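Local atomic coordinates of CEP104 (PDB entry 5JO8), a protein that is a centriolar protein whose TOG domain, the part in this entry, probably binds microtubules or their tubulin subunits. Residues A[217-221]-A[250-254]; A[176-181]-A[193-197]. One frame throughout, in Å; residues are numbered along the deposited sequence.

Both contacts belong to the C-terminal half of an all-helical TOG domain, a row of stacked helices, and their centres lie about 14 Å apart. Contact 2 comes first along the chain: it fastens the end of helix 173-177, and the turn that follows, to helix 187-204. Contact 1 opens later, pairing helix 213-223 with helix 247-253, and lies farther out, its centre about 24 Å from that of the chain, against about 10 Å for contact 2. Helices 187-204 and 213-223 are consecutive. Phe219, on the side of helix 213-223 turned away from 250-254, packs against contact 2, its CE1 3.5 Å from Arg193 NH1. Helix 229-245 also touches both contacts, so the sites form successive layers of one continuous helical stack.

Contact 1. Residues A[217-221]-A[250-254]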
# COMPACT_ATOMS: atom_id res chain seq x y z
N MET A 217 -7.82 -17.24 -0.11
CA MET A 217 -7.71 -18.41 0.76
C MET A 217 -6.27 -18.71 1.16
O MET A 217 -6.00 -19.10 2.29
CB MET A 217 -8.37 -19.64 0.12
CG MET A 217 -9.89 -19.64 0.21
SD MET A 217 -10.54 -19.44 1.88
CE MET A 217 -10.26 -21.07 2.53
N LYS A 218 -5.33 -18.55 0.23
CA LYS A 218 -3.93 -18.75 0.58
C LYS A 218 -3.52 -17.77 1.67
O LYS A 218 -2.93 -18.15 2.69
CB LYS A 218 -3.03 -18.60 -0.65
CG LYS A 218 -1.57 -18.54 -0.28
CD LYS A 218 -0.69 -18.37 -1.50
CE LYS A 218 -0.48 -19.68 -2.24
NZ LYS A 218 -1.59 -20.01 -3.18
N PHE A 219 -3.87 -16.50 1.48
CA PHE A 219 -3.56 -15.47 2.47
C PHE A 219 -4.22 -15.74 3.82
O PHE A 219 -3.54 -15.76 4.85
CB PHE A 219 -3.97 -14.08 1.95
CG PHE A 219 -3.87 -13.01 2.99
CD1 PHE A 219 -2.64 -12.44 3.31
CD2 PHE A 219 -5.00 -12.57 3.69
CE1 PHE A 219 -2.54 -11.46 4.28
CE2 PHE A 219 -4.90 -11.59 4.66
CZ PHE A 219 -3.67 -11.02 4.95
N ALA A 220 -5.53 -15.95 3.81
CA ALA A 220 -6.30 -16.11 5.04
C ALA A 220 -5.87 -17.35 5.81
O ALA A 220 -5.75 -17.31 7.04
CB ALA A 220 -7.79 -16.16 4.73
N THR A 221 -5.63 -18.46 5.11
CA THR A 221 -5.25 -19.67 5.82
C THR A 221 -3.84 -19.51 6.39
O THR A 221 -3.52 -20.04 7.46
CB THR A 221 -5.38 -20.96 4.96
OG1 THR A 221 -4.58 -20.84 3.78
CG2 THR A 221 -6.84 -21.19 4.56
N ILE A 250 -14.37 -23.35 -0.89
CA ILE A 250 -13.76 -23.20 0.42
C ILE A 250 -13.55 -24.54 1.09
O ILE A 250 -12.47 -24.82 1.62
CB ILE A 250 -14.58 -22.24 1.30
CG1 ILE A 250 -14.68 -20.86 0.65
CG2 ILE A 250 -13.96 -22.15 2.68
CD1 ILE A 250 -13.40 -20.33 0.08
N LEU A 251 -14.58 -25.38 1.08
CA LEU A 251 -14.46 -26.70 1.69
C LEU A 251 -13.41 -27.57 1.00
O LEU A 251 -12.74 -28.38 1.64
CB LEU A 251 -15.82 -27.40 1.70
CG LEU A 251 -16.84 -26.75 2.62
CD1 LEU A 251 -18.23 -27.30 2.33
CD2 LEU A 251 -16.45 -26.97 4.07
N GLU A 252 -13.28 -27.39 -0.31
CA GLU A 252 -12.29 -28.12 -1.09
C GLU A 252 -10.87 -27.63 -0.81
O GLU A 252 -9.90 -28.35 -1.05
CB GLU A 252 -12.61 -28.01 -2.58
CG GLU A 252 -13.77 -28.90 -3.03
CD GLU A 252 -14.45 -28.38 -4.28
OE1 GLU A 252 -13.95 -27.39 -4.87
OE2 GLU A 252 -15.49 -28.95 -4.68
N TYR A 253 -10.75 -26.41 -0.30
CA TYR A 253 -9.44 -25.84 -0.04
C TYR A 253 -8.90 -26.31 1.30
O TYR A 253 -7.72 -26.66 1.43
CB TYR A 253 -9.51 -24.31 -0.07
CG TYR A 253 -8.15 -23.65 -0.16
CD1 TYR A 253 -7.56 -23.41 -1.40
CD2 TYR A 253 -7.44 -23.28 0.98
CE1 TYR A 253 -6.30 -22.82 -1.49
CE2 TYR A 253 -6.18 -22.69 0.89
CZ TYR A 253 -5.63 -22.46 -0.35
OH TYR A 253 -4.38 -21.88 -0.45
N LEU A 254 -9.78 -26.29 2.30
CA LEU A 254 -9.38 -26.52 3.67
C LEU A 254 -9.12 -27.99 3.91
O LEU A 254 -9.55 -28.84 3.11
CB LEU A 254 -10.48 -26.00 4.61
CG LEU A 254 -10.67 -24.49 4.58
CD1 LEU A 254 -12.00 -24.11 5.20
CD2 LEU A 254 -9.53 -23.78 5.32
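Met217 reaches into the end of helix 247-253 with its whole side chain. Its CB sits over the centre of the Tyr253 ring, 3.7 Å from the centroid and 8° off the ring normal, a CH-pi contact. Bends at chi2 (-54°) and chi3 (-77°) then fold the thioether back, so that SD lies 3.5 Å from Ile250 CD1 and CE is near Leu254 CD2. Lys218 meets the far end of the same tyrosine through CA and CB, CA lying 3.3 Å from Tyr253 OH. TOG domains are built of HEAT-like helical repeats stacked side by side, and here helix 213-223 is joined to the C-terminal end of helix 247-253; Met217 also touches Ile239 of helix 229-245, and Ile250 and Leu254 rest on Phe274 of helix 265-276. Thr221, one turn after Met217, turns its hydroxyl back along its own helix: OG1 donates to Met217 O at 2.7 Å, on the opposite face of that carbonyl from Thr221 N. The same OG1 lies at the edge of the Tyr253 ring, and CG2 packs 3.8 Å from Leu254 CD2. A glycine in place of Thr221 would probably leave a gap beside Leu254 CD2 and the tyrosine edge, and Met217 O without its second donor.

Contact 2. Residues A[176-181]-A[193-197]; sequences HLVQLL and RVELV
The guanidinium of Arg193 has CD1 of Leu181 over one face, 3.8 Å above the plane and offset toward the rim, and three backbone carbonyls in its plane at the edge. NH1 donates twice: to Gln179 O at 2.7 Å in a nearly straight bond (169°), and to Leu177 O at 3.0 Å with more bend (150°). NH2 completes the set with Leu180 O at 3.2 Å. The bond to Gln179 O comes in tilted from the carbonyl plane, and those to Leu177 O and Leu180 O come from above their carbonyl planes. Arg193 leaves its helix with CG anti to the backbone N (chi1 -169°), and bends at chi2 and chi3 curl the chain round Leu177 O toward the turn. Between two successive helices of the TOG domain, 173-177 and 187-204, the arginine thus gathers one carbonyl from the last helical residue, Leu177, and two from the irregular segment beyond it; the three bonds probably hold the chain's course where it leaves the helix. Apolar contacts flank the polar cluster. The side chains of Leu177 and Leu196 cross at about a right angle, Leu177 CD2 4.0 Å from Leu196 CD1, and Leu177 CB packs 3.9 Å from Val197 CG2. On the other flank Leu181 CD2 meets Val194 CG1 at 4.2 Å, and both residues also touch Val231 of helix 229-245. Gln179 sends its NE2 back to Val175 O.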
# COMPACT_ATOMS: atom_id res chain seq x y z
N HIS A 176 -0.71 -7.32 -3.87
CA HIS A 176 0.28 -7.00 -2.85
C HIS A 176 -0.26 -7.35 -1.45
O HIS A 176 0.47 -7.89 -0.62
CB HIS A 176 0.61 -5.51 -2.90
CG HIS A 176 2.00 -5.18 -2.46
ND1 HIS A 176 2.42 -5.30 -1.15
CD2 HIS A 176 3.07 -4.73 -3.15
CE1 HIS A 176 3.69 -4.94 -1.06
NE2 HIS A 176 4.11 -4.59 -2.26
N LEU A 177 -1.52 -7.03 -1.21
CA LEU A 177 -2.14 -7.26 0.10
C LEU A 177 -2.27 -8.73 0.51
O LEU A 177 -2.27 -9.02 1.71
CB LEU A 177 -3.50 -6.58 0.17
CG LEU A 177 -3.52 -5.05 0.22
CD1 LEU A 177 -4.93 -4.58 0.17
CD2 LEU A 177 -2.78 -4.47 1.43
N VAL A 178 -2.40 -9.63 -0.46
CA VAL A 178 -2.56 -11.06 -0.16
C VAL A 178 -1.26 -11.87 -0.15
O VAL A 178 -1.29 -13.10 -0.09
CB VAL A 178 -3.63 -11.74 -1.03
CG1 VAL A 178 -4.98 -11.05 -0.86
CG2 VAL A 178 -3.21 -11.78 -2.50
N GLN A 179 -0.13 -11.18 -0.19
CA GLN A 179 1.14 -11.89 -0.10
C GLN A 179 1.32 -12.47 1.30
O GLN A 179 0.69 -12.00 2.25
CB GLN A 179 2.30 -10.98 -0.51
CG GLN A 179 2.26 -10.59 -1.99
CD GLN A 179 2.00 -11.78 -2.90
OE1 GLN A 179 2.87 -12.65 -3.06
NE2 GLN A 179 0.81 -11.85 -3.49
N LEU A 180 2.16 -13.49 1.42
CA LEU A 180 2.34 -14.22 2.67
C LEU A 180 2.54 -13.32 3.89
O LEU A 180 3.31 -12.36 3.84
CB LEU A 180 3.52 -15.20 2.56
CG LEU A 180 3.78 -16.08 3.79
CD1 LEU A 180 2.91 -17.33 3.74
CD2 LEU A 180 5.26 -16.43 3.92
N LEU A 181 1.83 -13.63 4.96
CA LEU A 181 2.01 -12.96 6.24
C LEU A 181 2.70 -13.97 7.16
O LEU A 181 2.14 -15.02 7.44
CB LEU A 181 0.66 -12.56 6.81
CG LEU A 181 0.62 -11.74 8.09
CD1 LEU A 181 1.08 -10.31 7.84
CD2 LEU A 181 -0.79 -11.77 8.68
N ARG A 193 -2.81 -5.53 7.94
CA ARG A 193 -2.88 -6.27 6.69
C ARG A 193 -4.16 -7.09 6.58
O ARG A 193 -4.84 -7.03 5.56
CB ARG A 193 -1.66 -7.16 6.48
CG ARG A 193 -1.60 -7.73 5.07
CD ARG A 193 -0.52 -7.05 4.21
NE ARG A 193 0.77 -7.68 4.45
CZ ARG A 193 1.12 -8.88 3.99
NH1 ARG A 193 0.27 -9.58 3.26
NH2 ARG A 193 2.32 -9.37 4.28
N VAL A 194 -4.53 -7.83 7.63
CA VAL A 194 -5.76 -8.61 7.53
C VAL A 194 -6.99 -7.71 7.42
O VAL A 194 -7.94 -8.04 6.71
CB VAL A 194 -5.90 -9.67 8.64
CG1 VAL A 194 -4.85 -10.74 8.45
CG2 VAL A 194 -5.77 -9.03 10.03
N GLU A 195 -6.96 -6.57 8.10
CA GLU A 195 -8.09 -5.67 8.05
C GLU A 195 -8.23 -5.02 6.67
O GLU A 195 -9.34 -4.82 6.19
CB GLU A 195 -7.98 -4.60 9.13
CG GLU A 195 -8.14 -5.12 10.54
CD GLU A 195 -7.91 -4.03 11.57
OE1 GLU A 195 -7.15 -3.07 11.27
OE2 GLU A 195 -8.49 -4.12 12.66
N LEU A 196 -7.10 -4.69 6.05
CA LEU A 196 -7.10 -4.15 4.69
C LEU A 196 -7.69 -5.12 3.68
O LEU A 196 -8.52 -4.74 2.85
CB LEU A 196 -5.69 -3.74 4.25
CG LEU A 196 -5.30 -2.32 4.64
CD1 LEU A 196 -3.81 -2.09 4.47
CD2 LEU A 196 -6.09 -1.32 3.81
N VAL A 197 -7.28 -6.38 3.77
CA VAL A 197 -7.82 -7.41 2.90
C VAL A 197 -9.32 -7.54 3.15
O VAL A 197 -10.11 -7.52 2.20
CB VAL A 197 -7.11 -8.77 3.10
CG1 VAL A 197 -7.82 -9.87 2.32
CG2 VAL A 197 -5.64 -8.68 2.65